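Side-chain contacts in aspartate-semialdehyde dehydrogenase (Cryptococcus neoformans var. neoformans JEC21, PDB 5CEF), which catalyses the NADPH-dependent reductive dephosphorylation of 4-phospho-L-aspartate to L-aspartate semialdehyde, an early step in making methionine and threonine: residues A169-F174 and D235-K240; N116-P121 and N155-T160; P306-P309 and L313-N316; L177-V182 and P332-K337; N278-Y283 and I336-L341. One frame throughout, in Å; residues are numbered along the deposited sequence.

Interaction 1: A169-F174 and D235-K240; sequences ALEKAF and DLHAPK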
# COMPACT_ATOMS: atom_id res chain seq x y z
N ALA A 169 -21.18 17.70 19.63
CA ALA A 169 -21.03 19.12 19.38
C ALA A 169 -22.28 19.62 18.66
O ALA A 169 -22.76 20.74 18.91
CB ALA A 169 -19.80 19.39 18.55
N LEU A 170 -22.82 18.77 17.81
CA LEU A 170 -24.06 19.10 17.14
C LEU A 170 -25.21 19.18 18.13
O LEU A 170 -26.04 20.08 18.01
CB LEU A 170 -24.38 18.08 16.01
CG LEU A 170 -23.38 18.12 14.86
CD1 LEU A 170 -23.70 17.09 13.80
CD2 LEU A 170 -23.32 19.50 14.23
N GLU A 171 -25.30 18.23 19.06
CA GLU A 171 -26.45 18.21 19.98
C GLU A 171 -26.39 19.41 20.91
O GLU A 171 -27.39 20.07 21.14
CB GLU A 171 -26.59 16.88 20.74
CG GLU A 171 -27.26 15.79 19.90
CD GLU A 171 -27.90 14.68 20.72
OE1 GLU A 171 -27.44 14.44 21.86
OE2 GLU A 171 -28.83 14.02 20.22
N LYS A 172 -25.21 19.70 21.41
CA LYS A 172 -25.05 20.85 22.29
C LYS A 172 -25.49 22.14 21.61
O LYS A 172 -26.11 22.97 22.24
CB LYS A 172 -23.58 21.03 22.73
CG LYS A 172 -23.43 21.96 23.90
CD LYS A 172 -21.98 22.35 24.16
CE LYS A 172 -21.74 22.73 25.62
NZ LYS A 172 -20.30 22.95 25.89
N ALA A 173 -25.18 22.31 20.33
CA ALA A 173 -25.49 23.52 19.64
C ALA A 173 -26.89 23.55 19.04
O ALA A 173 -27.47 24.63 18.96
CB ALA A 173 -24.46 23.81 18.55
N PHE A 174 -27.41 22.41 18.57
CA PHE A 174 -28.67 22.41 17.82
C PHE A 174 -29.74 21.50 18.34
O PHE A 174 -30.74 21.29 17.69
CB PHE A 174 -28.43 22.05 16.37
CG PHE A 174 -27.31 22.82 15.74
CD1 PHE A 174 -27.42 24.18 15.54
CD2 PHE A 174 -26.14 22.18 15.35
CE1 PHE A 174 -26.37 24.89 14.96
CE2 PHE A 174 -25.09 22.87 14.77
CZ PHE A 174 -25.20 24.24 14.58
N ASP A 235 -30.79 7.13 30.61
CA ASP A 235 -32.02 7.25 29.81
C ASP A 235 -31.85 6.75 28.38
O ASP A 235 -32.82 6.56 27.68
CB ASP A 235 -32.57 8.68 29.85
CG ASP A 235 -31.59 9.72 29.28
OD1 ASP A 235 -30.84 9.38 28.33
OD2 ASP A 235 -31.60 10.88 29.76
N LEU A 236 -30.60 6.50 27.96
CA LEU A 236 -30.31 5.98 26.64
C LEU A 236 -30.92 6.84 25.54
O LEU A 236 -31.32 6.33 24.49
CB LEU A 236 -30.75 4.52 26.47
CG LEU A 236 -30.27 3.54 27.54
CD1 LEU A 236 -30.66 2.09 27.18
CD2 LEU A 236 -28.76 3.64 27.73
N HIS A 237 -30.96 8.15 25.80
CA HIS A 237 -31.47 9.13 24.84
C HIS A 237 -32.98 8.91 24.52
O HIS A 237 -33.49 9.43 23.52
CB HIS A 237 -30.62 9.07 23.57
CG HIS A 237 -30.59 10.33 22.78
ND1 HIS A 237 -31.66 10.79 22.06
CD2 HIS A 237 -29.58 11.22 22.56
CE1 HIS A 237 -31.32 11.91 21.44
NE2 HIS A 237 -30.06 12.19 21.73
N ALA A 238 -33.67 8.16 25.39
CA ALA A 238 -35.14 8.03 25.33
C ALA A 238 -35.83 9.30 25.81
O ALA A 238 -35.20 10.17 26.44
CB ALA A 238 -35.63 6.83 26.13
N PRO A 239 -37.11 9.47 25.44
CA PRO A 239 -37.96 8.59 24.60
C PRO A 239 -37.59 8.64 23.13
O PRO A 239 -37.81 7.66 22.44
CB PRO A 239 -39.37 9.18 24.80
CG PRO A 239 -39.11 10.66 24.99
CD PRO A 239 -37.82 10.74 25.78
N LYS A 240 -37.01 9.74 22.65
CA LYS A 240 -36.72 9.90 21.21
C LYS A 240 -35.30 9.49 20.89
O LYS A 240 -34.41 10.34 20.83
CB LYS A 240 -36.76 11.38 20.89
CG LYS A 240 -37.87 11.98 20.11
CD LYS A 240 -39.21 11.41 20.35
CE LYS A 240 -40.20 12.20 19.50
NZ LYS A 240 -41.46 12.44 20.24
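Glu171 OE2 is gripped by two donors, the imidazole of His237 across the contact and the backbone N of Leu177, where the next strand begins. The bond from His237 NE2 to Glu171 OE2 measures 2.7 Å, with an N-H...O angle of 157°. It leaves the histidine at the ring edge, near the ring plane, and lands on the syn lone pair of OE2, while carboxylate and ring are turned 32° against each other. The two side chains reach out from opposite directions, which is how they span the 11.5 Å between Glu171 CA and His237 CA. Glutamate suits the helix side of this gap because its chain, extended beyond CG, carries the acid well away from the backbone. At the other nitrogen, His237 ND1 donates to Lys240 O at 3.0 Å, again close to the ring plane. A bond at each nitrogen fixes the ring's rotation, and two donating nitrogens are consistent with a protonated histidine, which the nearby carboxylate would probably stabilise. The histidine backbone is held as well: Asp235 OD1 accepts from His237 N at 2.8 Å, an Asx turn set within the type I' beta turn from Asp235 to Ala238. Leu224 of helix 212-224 and Ile242 pack against both partners. This surface His-carboxylate hydrogen bond ties helix 158-174 to the loop leading into strand 243-250 in the dimerisation domain.

Interaction 2: N116-P121 and N155-T160; sequences NYRRDP and NANCST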
# COMPACT_ATOMS: atom_id res chain seq x y z
N ASN A 116 -17.29 -6.06 28.15
CA ASN A 116 -18.12 -6.80 29.10
C ASN A 116 -19.13 -5.96 29.91
O ASN A 116 -20.27 -6.36 30.07
CB ASN A 116 -17.21 -7.58 30.04
CG ASN A 116 -16.15 -8.45 29.30
OD1 ASN A 116 -15.26 -7.94 28.65
ND2 ASN A 116 -16.25 -9.76 29.45
N TYR A 117 -18.73 -4.75 30.37
CA TYR A 117 -19.57 -3.90 31.22
C TYR A 117 -20.22 -2.67 30.53
O TYR A 117 -20.89 -1.88 31.18
CB TYR A 117 -18.75 -3.47 32.45
CG TYR A 117 -18.62 -4.62 33.42
CD1 TYR A 117 -19.68 -4.97 34.24
CD2 TYR A 117 -17.47 -5.41 33.45
CE1 TYR A 117 -19.58 -6.05 35.10
CE2 TYR A 117 -17.37 -6.49 34.30
CZ TYR A 117 -18.43 -6.80 35.11
OH TYR A 117 -18.35 -7.87 35.98
N ARG A 118 -20.06 -2.54 29.23
CA ARG A 118 -20.49 -1.36 28.51
C ARG A 118 -21.96 -1.12 28.53
O ARG A 118 -22.39 0.04 28.54
CB ARG A 118 -20.05 -1.45 27.05
CG ARG A 118 -18.54 -1.30 26.92
CD ARG A 118 -18.07 -1.21 25.48
NE ARG A 118 -16.63 -0.95 25.45
CZ ARG A 118 -15.92 -0.77 24.36
NH1 ARG A 118 -16.52 -0.82 23.20
NH2 ARG A 118 -14.60 -0.52 24.42
N ARG A 119 -22.73 -2.20 28.49
CA ARG A 119 -24.18 -2.10 28.51
C ARG A 119 -24.77 -2.36 29.90
O ARG A 119 -26.00 -2.33 30.06
CB ARG A 119 -24.78 -3.08 27.50
CG ARG A 119 -24.11 -2.98 26.14
CD ARG A 119 -24.95 -3.54 25.02
NE ARG A 119 -24.23 -3.35 23.77
CZ ARG A 119 -24.71 -3.64 22.56
NH1 ARG A 119 -25.92 -4.16 22.42
NH2 ARG A 119 -23.94 -3.42 21.47
N ASP A 120 -23.93 -2.57 30.90
CA ASP A 120 -24.42 -2.80 32.27
C ASP A 120 -25.14 -1.53 32.74
O ASP A 120 -24.62 -0.42 32.60
CB ASP A 120 -23.25 -3.12 33.18
CG ASP A 120 -23.68 -3.48 34.57
OD1 ASP A 120 -24.24 -2.63 35.29
OD2 ASP A 120 -23.36 -4.61 34.97
N PRO A 121 -26.35 -1.68 33.27
CA PRO A 121 -27.16 -0.46 33.55
C PRO A 121 -26.67 0.39 34.72
O PRO A 121 -27.22 1.45 34.95
CB PRO A 121 -28.57 -1.01 33.83
CG PRO A 121 -28.38 -2.48 34.13
CD PRO A 121 -27.10 -2.93 33.46
N ASN A 155 -14.50 2.67 29.01
CA ASN A 155 -14.07 3.60 28.02
C ASN A 155 -14.60 3.12 26.68
O ASN A 155 -14.64 1.91 26.47
CB ASN A 155 -12.55 3.52 28.04
CG ASN A 155 -11.92 4.49 27.09
OD1 ASN A 155 -12.35 5.63 26.98
ND2 ASN A 155 -10.94 4.00 26.34
N ALA A 156 -15.08 4.00 25.81
CA ALA A 156 -15.50 3.55 24.48
C ALA A 156 -14.29 3.43 23.51
O ALA A 156 -13.24 4.04 23.72
CB ALA A 156 -16.52 4.48 23.89
N ASN A 157 -14.45 2.66 22.44
CA ASN A 157 -13.35 2.50 21.47
C ASN A 157 -13.14 3.72 20.56
O ASN A 157 -13.90 4.71 20.63
CB ASN A 157 -13.59 1.24 20.63
CG ASN A 157 -14.77 1.38 19.64
OD1 ASN A 157 -15.32 2.47 19.38
ND2 ASN A 157 -15.18 0.24 19.09
N CYS A 158 -12.14 3.64 19.67
CA CYS A 158 -11.74 4.80 18.87
C CYS A 158 -12.74 5.17 17.77
O CYS A 158 -13.03 6.35 17.55
CB CYS A 158 -10.31 4.63 18.29
SG CYS A 158 -9.08 4.05 19.46
N SER A 159 -13.33 4.20 17.09
CA SER A 159 -14.21 4.55 15.97
C SER A 159 -15.53 5.16 16.48
O SER A 159 -16.05 6.13 15.90
CB SER A 159 -14.51 3.33 15.08
OG SER A 159 -15.25 2.35 15.80
N THR A 160 -16.05 4.60 17.56
CA THR A 160 -17.19 5.20 18.25
C THR A 160 -16.86 6.63 18.68
O THR A 160 -17.65 7.55 18.48
CB THR A 160 -17.61 4.40 19.51
OG1 THR A 160 -18.07 3.09 19.15
CG2 THR A 160 -18.76 5.09 20.24
O HOH W 1 -14.77 -0.50 27.75
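Arg118 supplies most of the surface buried here, laying its guanidinium against the backbone of Asn155, Ala156 and Asn157. CG lies beside the backbone N and anti to the carbonyl carbon (chi1 -71°), and from CG to NE the chain runs out extended, so the charged end arrives just before the start of the helix. Ala156 CA sits over one face of the guanidinium, 4.2 Å above its plane and offset toward the rim; a small residue probably helps the flat group lie close to the main chain. Arg118 NH2 is 3.2 Å from Asn155 O, and a water at the guanidinium edge accepts from Arg118 NE at 3.0 Å and lies 2.7 Å from the same Asn155 O, bridging the two segments. Asn155 presents this carbonyl to the arginine while its amide turns elsewhere, ND2 donating to Asn113 OD1. Asn157 meets Arg118 NH2 mainly with its backbone N, at 3.7 Å, and more loosely with CB. Its amide serves the helix: OD1 accepts from Thr160 N (2.9 Å) and from Thr160 OG1 (2.8 Å), the two donors coming from opposite faces of the amide plane. Asparagine is well suited to this N-cap, since its short side chain can fold back onto the first turn. The helix it caps opens with Cys158, the predicted acyl-thioester nucleophile. Around the contact, strand 151-155 feeds into helix 158-174, helix 349-362 packs on Asn155, and helix 212-224 covers Arg118 and Asn157, with Glu219 making a long, weak ion pair with Arg118 NH1.

Interaction 3: P306-P309 and L313-N316; sequences PDRP and LDKN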
# COMPACT_ATOMS: atom_id res chain seq x y z
N PRO A 306 -11.52 21.59 0.53
CA PRO A 306 -12.57 20.67 0.09
C PRO A 306 -12.19 19.17 0.14
O PRO A 306 -13.09 18.33 0.13
CB PRO A 306 -12.85 21.11 -1.37
CG PRO A 306 -11.62 21.82 -1.82
CD PRO A 306 -10.97 22.41 -0.58
N ASP A 307 -10.89 18.86 0.16
CA ASP A 307 -10.40 17.47 0.17
C ASP A 307 -9.81 17.01 1.50
O ASP A 307 -8.92 16.19 1.54
CB ASP A 307 -9.38 17.24 -0.99
CG ASP A 307 -8.06 18.02 -0.82
OD1 ASP A 307 -7.99 19.00 -0.03
OD2 ASP A 307 -7.08 17.64 -1.49
N ARG A 308 -10.29 17.58 2.60
CA ARG A 308 -9.73 17.29 3.93
C ARG A 308 -10.88 17.07 4.91
O ARG A 308 -11.97 17.60 4.69
CB ARG A 308 -8.85 18.46 4.39
CG ARG A 308 -7.69 18.80 3.48
CD ARG A 308 -6.64 17.71 3.49
NE ARG A 308 -5.74 17.83 4.64
CZ ARG A 308 -4.66 18.61 4.67
NH1 ARG A 308 -4.34 19.34 3.60
NH2 ARG A 308 -3.91 18.69 5.77
N PRO A 309 -10.65 16.30 5.98
CA PRO A 309 -9.39 15.74 6.45
C PRO A 309 -8.95 14.53 5.69
O PRO A 309 -9.78 13.88 5.08
CB PRO A 309 -9.70 15.36 7.88
CG PRO A 309 -11.14 15.05 7.86
CD PRO A 309 -11.70 16.11 6.97
N LEU A 313 -2.40 13.10 6.33
CA LEU A 313 -2.01 14.50 6.43
C LEU A 313 -2.38 15.15 7.77
O LEU A 313 -1.62 15.98 8.28
CB LEU A 313 -2.65 15.29 5.32
CG LEU A 313 -2.02 15.42 3.95
CD1 LEU A 313 -1.29 14.17 3.56
CD2 LEU A 313 -3.00 15.90 2.88
N ASP A 314 -3.49 14.74 8.38
CA ASP A 314 -4.05 15.45 9.51
C ASP A 314 -3.92 14.71 10.82
O ASP A 314 -4.76 14.78 11.70
CB ASP A 314 -5.50 15.83 9.19
CG ASP A 314 -5.60 16.74 7.97
OD1 ASP A 314 -4.96 17.81 8.04
OD2 ASP A 314 -6.29 16.41 6.97
N LYS A 315 -2.81 14.04 11.00
CA LYS A 315 -2.47 13.51 12.31
C LYS A 315 -1.52 14.51 12.98
O LYS A 315 -0.90 15.34 12.31
CB LYS A 315 -1.85 12.12 12.21
CG LYS A 315 -0.53 12.03 11.45
CD LYS A 315 -0.34 10.62 10.95
CE LYS A 315 1.00 10.40 10.26
NZ LYS A 315 1.05 8.97 9.88
N ASN A 316 -1.46 14.42 14.30
CA ASN A 316 -0.68 15.31 15.16
C ASN A 316 -0.98 16.77 14.91
O ASN A 316 -0.09 17.56 14.69
CB ASN A 316 0.81 15.03 15.04
CG ASN A 316 1.14 13.58 15.32
OD1 ASN A 316 0.56 12.93 16.20
ND2 ASN A 316 2.06 13.04 14.53
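Arg308 grips Asp314 side-on in a two-pronged salt bridge, one nitrogen to each carboxylate oxygen. The bond from Arg308 NE to Asp314 OD2 is 2.8 Å long and almost straight at 177°, lying in the guanidinium plane; that from Arg308 NH2 to Asp314 OD1 is 2.7 Å and more bent, at 156°. Both oxygens are met on their syn sides, and the two flat groups stand 22° apart, roughly coplanar, with the NH2 bond the more tilted of the two. Bends at chi2 and chi3 fold the arginine chain so that the side carrying NE and NH2 faces the acid, a pairing for which guanidinium and carboxylate are well matched. Asp314 OD2 also accepts from the backbone N of Gln310, so the acid holds the short connection between the two segments as well. The pair draws together two parts of the long loop between strands 300-302 and 323-330 of the dimerisation domain. Leu313 adds apolar cover, with CD2 over the centre of one guanidinium face, 3.6 Å from Arg308 CZ. Beyond the charges, Pro309, which follows a cis peptide bond, sets its CB 3.7 Å from Asp314 OD2. Pro309 and Asp314 both rest on Leu341 of the sheet, whereas Pro306 and Asp307 pack on Leu208 of the second subunit.

Interaction 4: L177-V182 and P332-K337; sequences LDTVIV and PVFDIK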
# COMPACT_ATOMS: atom_id res chain seq x y z
N LEU A 177 -30.55 14.82 17.96
CA LEU A 177 -30.50 14.26 16.62
C LEU A 177 -31.60 13.23 16.46
O LEU A 177 -31.91 12.49 17.39
CB LEU A 177 -29.13 13.64 16.35
CG LEU A 177 -27.93 14.56 16.59
CD1 LEU A 177 -26.63 13.85 16.27
CD2 LEU A 177 -28.05 15.84 15.77
N ASP A 178 -32.10 13.15 15.24
CA ASP A 178 -33.11 12.19 14.86
C ASP A 178 -32.44 10.95 14.32
O ASP A 178 -32.63 9.85 14.82
CB ASP A 178 -33.97 12.87 13.77
CG ASP A 178 -35.01 11.97 13.15
OD1 ASP A 178 -35.13 10.78 13.47
OD2 ASP A 178 -35.79 12.50 12.34
N THR A 179 -31.64 11.13 13.28
CA THR A 179 -31.12 10.02 12.46
C THR A 179 -29.66 10.27 12.09
O THR A 179 -29.26 11.41 11.82
CB THR A 179 -31.96 9.88 11.19
OG1 THR A 179 -33.28 9.42 11.53
CG2 THR A 179 -31.35 8.92 10.23
N VAL A 180 -28.88 9.19 12.14
CA VAL A 180 -27.48 9.19 11.74
C VAL A 180 -27.09 7.96 10.92
O VAL A 180 -27.34 6.83 11.33
CB VAL A 180 -26.54 9.22 12.96
CG1 VAL A 180 -25.08 9.16 12.50
CG2 VAL A 180 -26.76 10.48 13.80
N ILE A 181 -26.46 8.19 9.77
CA ILE A 181 -25.93 7.11 8.94
C ILE A 181 -24.46 7.33 8.78
O ILE A 181 -24.02 8.46 8.58
CB ILE A 181 -26.61 7.03 7.56
CG1 ILE A 181 -28.04 6.54 7.76
CG2 ILE A 181 -25.88 6.09 6.64
CD1 ILE A 181 -28.66 5.87 6.56
N VAL A 182 -23.69 6.27 8.92
CA VAL A 182 -22.27 6.43 8.90
C VAL A 182 -21.57 5.24 8.25
O VAL A 182 -21.89 4.09 8.54
CB VAL A 182 -21.72 6.65 10.32
CG1 VAL A 182 -22.09 5.51 11.26
CG2 VAL A 182 -20.19 6.80 10.28
N PRO A 332 -28.84 15.87 0.44
CA PRO A 332 -30.17 15.86 -0.19
C PRO A 332 -31.22 14.99 0.51
O PRO A 332 -32.41 15.17 0.26
CB PRO A 332 -29.89 15.29 -1.57
CG PRO A 332 -28.45 15.60 -1.83
CD PRO A 332 -27.78 15.48 -0.50
N VAL A 333 -30.79 14.08 1.37
CA VAL A 333 -31.69 13.16 2.02
C VAL A 333 -31.98 13.53 3.47
O VAL A 333 -33.12 13.45 3.91
CB VAL A 333 -31.11 11.76 1.97
CG1 VAL A 333 -31.91 10.78 2.82
CG2 VAL A 333 -31.09 11.30 0.53
N PHE A 334 -30.93 13.87 4.22
CA PHE A 334 -31.09 14.30 5.59
C PHE A 334 -30.80 15.80 5.64
O PHE A 334 -31.27 16.53 4.77
CB PHE A 334 -30.16 13.48 6.49
CG PHE A 334 -30.54 12.03 6.59
CD1 PHE A 334 -31.88 11.66 6.74
CD2 PHE A 334 -29.59 11.05 6.54
CE1 PHE A 334 -32.25 10.32 6.85
CE2 PHE A 334 -29.93 9.70 6.66
CZ PHE A 334 -31.26 9.34 6.82
N ASP A 335 -30.08 16.31 6.64
CA ASP A 335 -29.85 17.73 6.70
C ASP A 335 -28.43 18.07 6.32
O ASP A 335 -28.19 18.91 5.50
CB ASP A 335 -30.17 18.26 8.11
CG ASP A 335 -31.63 18.15 8.42
OD1 ASP A 335 -32.43 18.36 7.49
OD2 ASP A 335 -31.99 17.83 9.58
N ILE A 336 -27.48 17.42 6.97
CA ILE A 336 -26.09 17.78 6.84
C ILE A 336 -25.28 16.51 6.73
O ILE A 336 -25.54 15.54 7.44
CB ILE A 336 -25.68 18.65 8.05
CG1 ILE A 336 -26.00 20.13 7.77
CG2 ILE A 336 -24.26 18.40 8.49
CD1 ILE A 336 -25.10 20.83 6.78
N LYS A 337 -24.26 16.53 5.88
CA LYS A 337 -23.26 15.45 5.86
C LYS A 337 -21.84 15.98 5.90
O LYS A 337 -21.57 17.13 5.59
CB LYS A 337 -23.45 14.49 4.66
CG LYS A 337 -23.35 15.12 3.29
CD LYS A 337 -23.68 14.12 2.19
CE LYS A 337 -23.74 14.81 0.82
NZ LYS A 337 -24.16 13.98 -0.33
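Phe334 meets Thr179 and Ile181 by apolar contact, the outer carbons of its ring abutting these alternate residues of one strand, which point the same way. Thr179 CG2 approaches Phe334 CZ to 3.4 Å, and Ile181 meets the next ring carbon, with CG1 3.8 Å and CD1 4.0 Å from Phe334 CE2. Ile181 CG1 lies at the ring edge, near its plane. Both side chains cross the phenylalanine at about a right angle. In Thr179 the methyl CG2 stands anti to the backbone N while OG1 takes the place beside it (chi1 -68°), which gives the ring the apolar branch. One face of the ring is covered from its own segment by Val333 CG1, over its centre. A long flat side chain suits Phe334, which must reach past strand 257-265 with 8.1 Å between Thr179 CA and Phe334 CA. That strand separates strands 177-186 and 336-342 in the mixed sheet, and each of the two flanking strands has a classic beta bulge against it: Asp178 and Thr179 opposite Lys264, Asp335 and Ile336 opposite Val263. Among polar bonds, Thr179 OG1 makes a weak hydrogen bond to Asp178 OD1 at 3.0 Å, and Asp335 forms a salt bridge with Lys264. Ile181 also packs on Phe334 of the second subunit and Phe334 on Ile181 of that chain, while Lys337 NZ forms a salt bridge with Glu217 of the second subunit.

Interaction 5: N278-Y283 and I336-L341; sequences NAFREY and IKFVCL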
# COMPACT_ATOMS: atom_id res chain seq x y z
N ASN A 278 -19.24 26.53 12.83
CA ASN A 278 -19.03 27.21 14.11
C ASN A 278 -19.27 26.34 15.28
O ASN A 278 -18.50 26.38 16.22
CB ASN A 278 -19.85 28.48 14.24
CG ASN A 278 -19.42 29.49 13.23
OD1 ASN A 278 -18.24 29.54 12.85
ND2 ASN A 278 -20.37 30.26 12.72
N ALA A 279 -20.32 25.55 15.22
CA ALA A 279 -20.60 24.62 16.31
C ALA A 279 -19.38 23.70 16.59
O ALA A 279 -19.04 23.44 17.75
CB ALA A 279 -21.85 23.81 16.01
N PHE A 280 -18.75 23.22 15.52
CA PHE A 280 -17.59 22.38 15.66
C PHE A 280 -16.39 23.15 16.20
O PHE A 280 -15.77 22.71 17.18
CB PHE A 280 -17.23 21.70 14.33
CG PHE A 280 -18.17 20.60 13.90
CD1 PHE A 280 -18.66 19.67 14.79
CD2 PHE A 280 -18.53 20.45 12.58
CE1 PHE A 280 -19.51 18.65 14.37
CE2 PHE A 280 -19.37 19.44 12.15
CZ PHE A 280 -19.87 18.54 13.06
N ARG A 281 -16.05 24.27 15.59
CA ARG A 281 -14.93 25.14 16.08
C ARG A 281 -15.01 25.53 17.52
O ARG A 281 -14.00 25.55 18.19
CB ARG A 281 -14.84 26.46 15.34
CG ARG A 281 -14.30 26.31 13.98
CD ARG A 281 -13.77 27.65 13.44
NE ARG A 281 -13.70 27.46 12.00
CZ ARG A 281 -14.72 27.64 11.18
NH1 ARG A 281 -15.87 28.14 11.63
NH2 ARG A 281 -14.56 27.35 9.88
N GLU A 282 -16.21 25.87 17.97
CA GLU A 282 -16.41 26.42 19.31
C GLU A 282 -16.59 25.34 20.38
O GLU A 282 -16.48 25.65 21.55
CB GLU A 282 -17.66 27.34 19.34
CG GLU A 282 -17.58 28.60 18.47
CD GLU A 282 -18.97 29.18 18.12
OE1 GLU A 282 -19.93 28.98 18.91
OE2 GLU A 282 -19.13 29.83 17.03
N TYR A 283 -16.86 24.09 20.00
CA TYR A 283 -17.16 23.06 20.96
C TYR A 283 -16.07 22.94 22.03
O TYR A 283 -14.88 22.81 21.71
CB TYR A 283 -17.34 21.72 20.29
CG TYR A 283 -17.61 20.54 21.26
CD1 TYR A 283 -18.87 20.38 21.86
CD2 TYR A 283 -16.68 19.56 21.50
CE1 TYR A 283 -19.16 19.32 22.71
CE2 TYR A 283 -16.98 18.51 22.38
CZ TYR A 283 -18.23 18.42 22.97
OH TYR A 283 -18.55 17.40 23.81
N ILE A 336 -27.48 17.42 6.97
CA ILE A 336 -26.09 17.78 6.84
C ILE A 336 -25.28 16.51 6.73
O ILE A 336 -25.54 15.54 7.44
CB ILE A 336 -25.68 18.65 8.05
CG1 ILE A 336 -26.00 20.13 7.77
CG2 ILE A 336 -24.26 18.40 8.49
CD1 ILE A 336 -25.10 20.83 6.78
N LYS A 337 -24.26 16.53 5.88
CA LYS A 337 -23.26 15.45 5.86
C LYS A 337 -21.84 15.98 5.90
O LYS A 337 -21.57 17.13 5.59
CB LYS A 337 -23.45 14.49 4.66
CG LYS A 337 -23.35 15.12 3.29
CD LYS A 337 -23.68 14.12 2.19
CE LYS A 337 -23.74 14.81 0.82
NZ LYS A 337 -24.16 13.98 -0.33
N PHE A 338 -20.93 15.11 6.31
CA PHE A 338 -19.55 15.53 6.50
C PHE A 338 -18.62 14.35 6.62
O PHE A 338 -19.05 13.20 6.64
CB PHE A 338 -19.43 16.43 7.75
CG PHE A 338 -19.82 15.76 9.04
CD1 PHE A 338 -18.90 15.12 9.79
CD2 PHE A 338 -21.10 15.81 9.50
CE1 PHE A 338 -19.24 14.51 10.98
CE2 PHE A 338 -21.44 15.23 10.71
CZ PHE A 338 -20.51 14.55 11.45
N VAL A 339 -17.35 14.66 6.71
CA VAL A 339 -16.31 13.66 6.90
C VAL A 339 -15.58 13.99 8.20
O VAL A 339 -15.24 15.14 8.42
CB VAL A 339 -15.31 13.72 5.74
CG1 VAL A 339 -14.13 12.83 6.02
CG2 VAL A 339 -15.98 13.32 4.45
N CYS A 340 -15.31 12.98 9.02
CA CYS A 340 -14.59 13.17 10.27
C CYS A 340 -13.38 12.26 10.33
O CYS A 340 -13.32 11.24 9.66
CB CYS A 340 -15.52 12.91 11.47
SG CYS A 340 -16.28 11.27 11.60
N LEU A 341 -12.46 12.61 11.20
CA LEU A 341 -11.25 11.88 11.38
C LEU A 341 -10.89 11.87 12.84
O LEU A 341 -10.90 12.91 13.48
CB LEU A 341 -10.11 12.56 10.63
CG LEU A 341 -8.71 11.99 10.90
CD1 LEU A 341 -8.58 10.57 10.37
CD2 LEU A 341 -7.68 12.90 10.23
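Phe280 reaches from its helix to the sheet and ends against the ring of Phe338. From CB, the first torsion puts CG beside the backbone N and anti to the carbonyl carbon (chi1 -72°), sending the ring off the helix toward the strand. Along the way Phe280 CD1 passes Ala169 CB, a residue small enough to let the neighbouring helix come close. One atom further, Phe280 CE1 meets Leu170 CD2, and the same methyl touches CZ. At the tip, Phe280 CZ also has Phe338 CZ at 4.3 Å across the contact. It stands over one face of the Phe338 ring, offset toward the rim. The ring centroids are 5.6 Å apart and the planes meet at 66°, so the edge of Phe280 is turned to the face of Phe338, where C-H bonds can point at the pi cloud. Two large side chains are what this place asks for, because Phe280 CA and Phe338 CA are 11.6 Å apart. Ile328 of strand 323-330 touches both rings, and Pro166 of helix 158-174 touches Phe280. This T-shaped pair belongs to the hydrophobic core of an alpha/beta domain, fastening helix 273-282 to the face of the mixed sheet in the dimerisation domain.

From the N terminus, interaction 2 closes first, bringing a loop of the NAD-binding part onto the start of helix 158-174. Interaction 1 opens at the end of that same helix and closes before strand 243-250. It crosses interaction 4, which opens at strand 177-186, and the two touch at the helix-to-strand junction. Interaction 5 opens later, on helix 273-282, and ends on strand 336-342, sharing Ile336 and Lys337 with interaction 4. The short loop of interaction 3 falls within the spans of both and touches interaction 5 at that strand. Interaction 1 thus ties a helix to a loop, interaction 4 spans two strands across a third, and interaction 5 joins a helix to the sheet; interactions 3, 4 and 5 also border the second subunit.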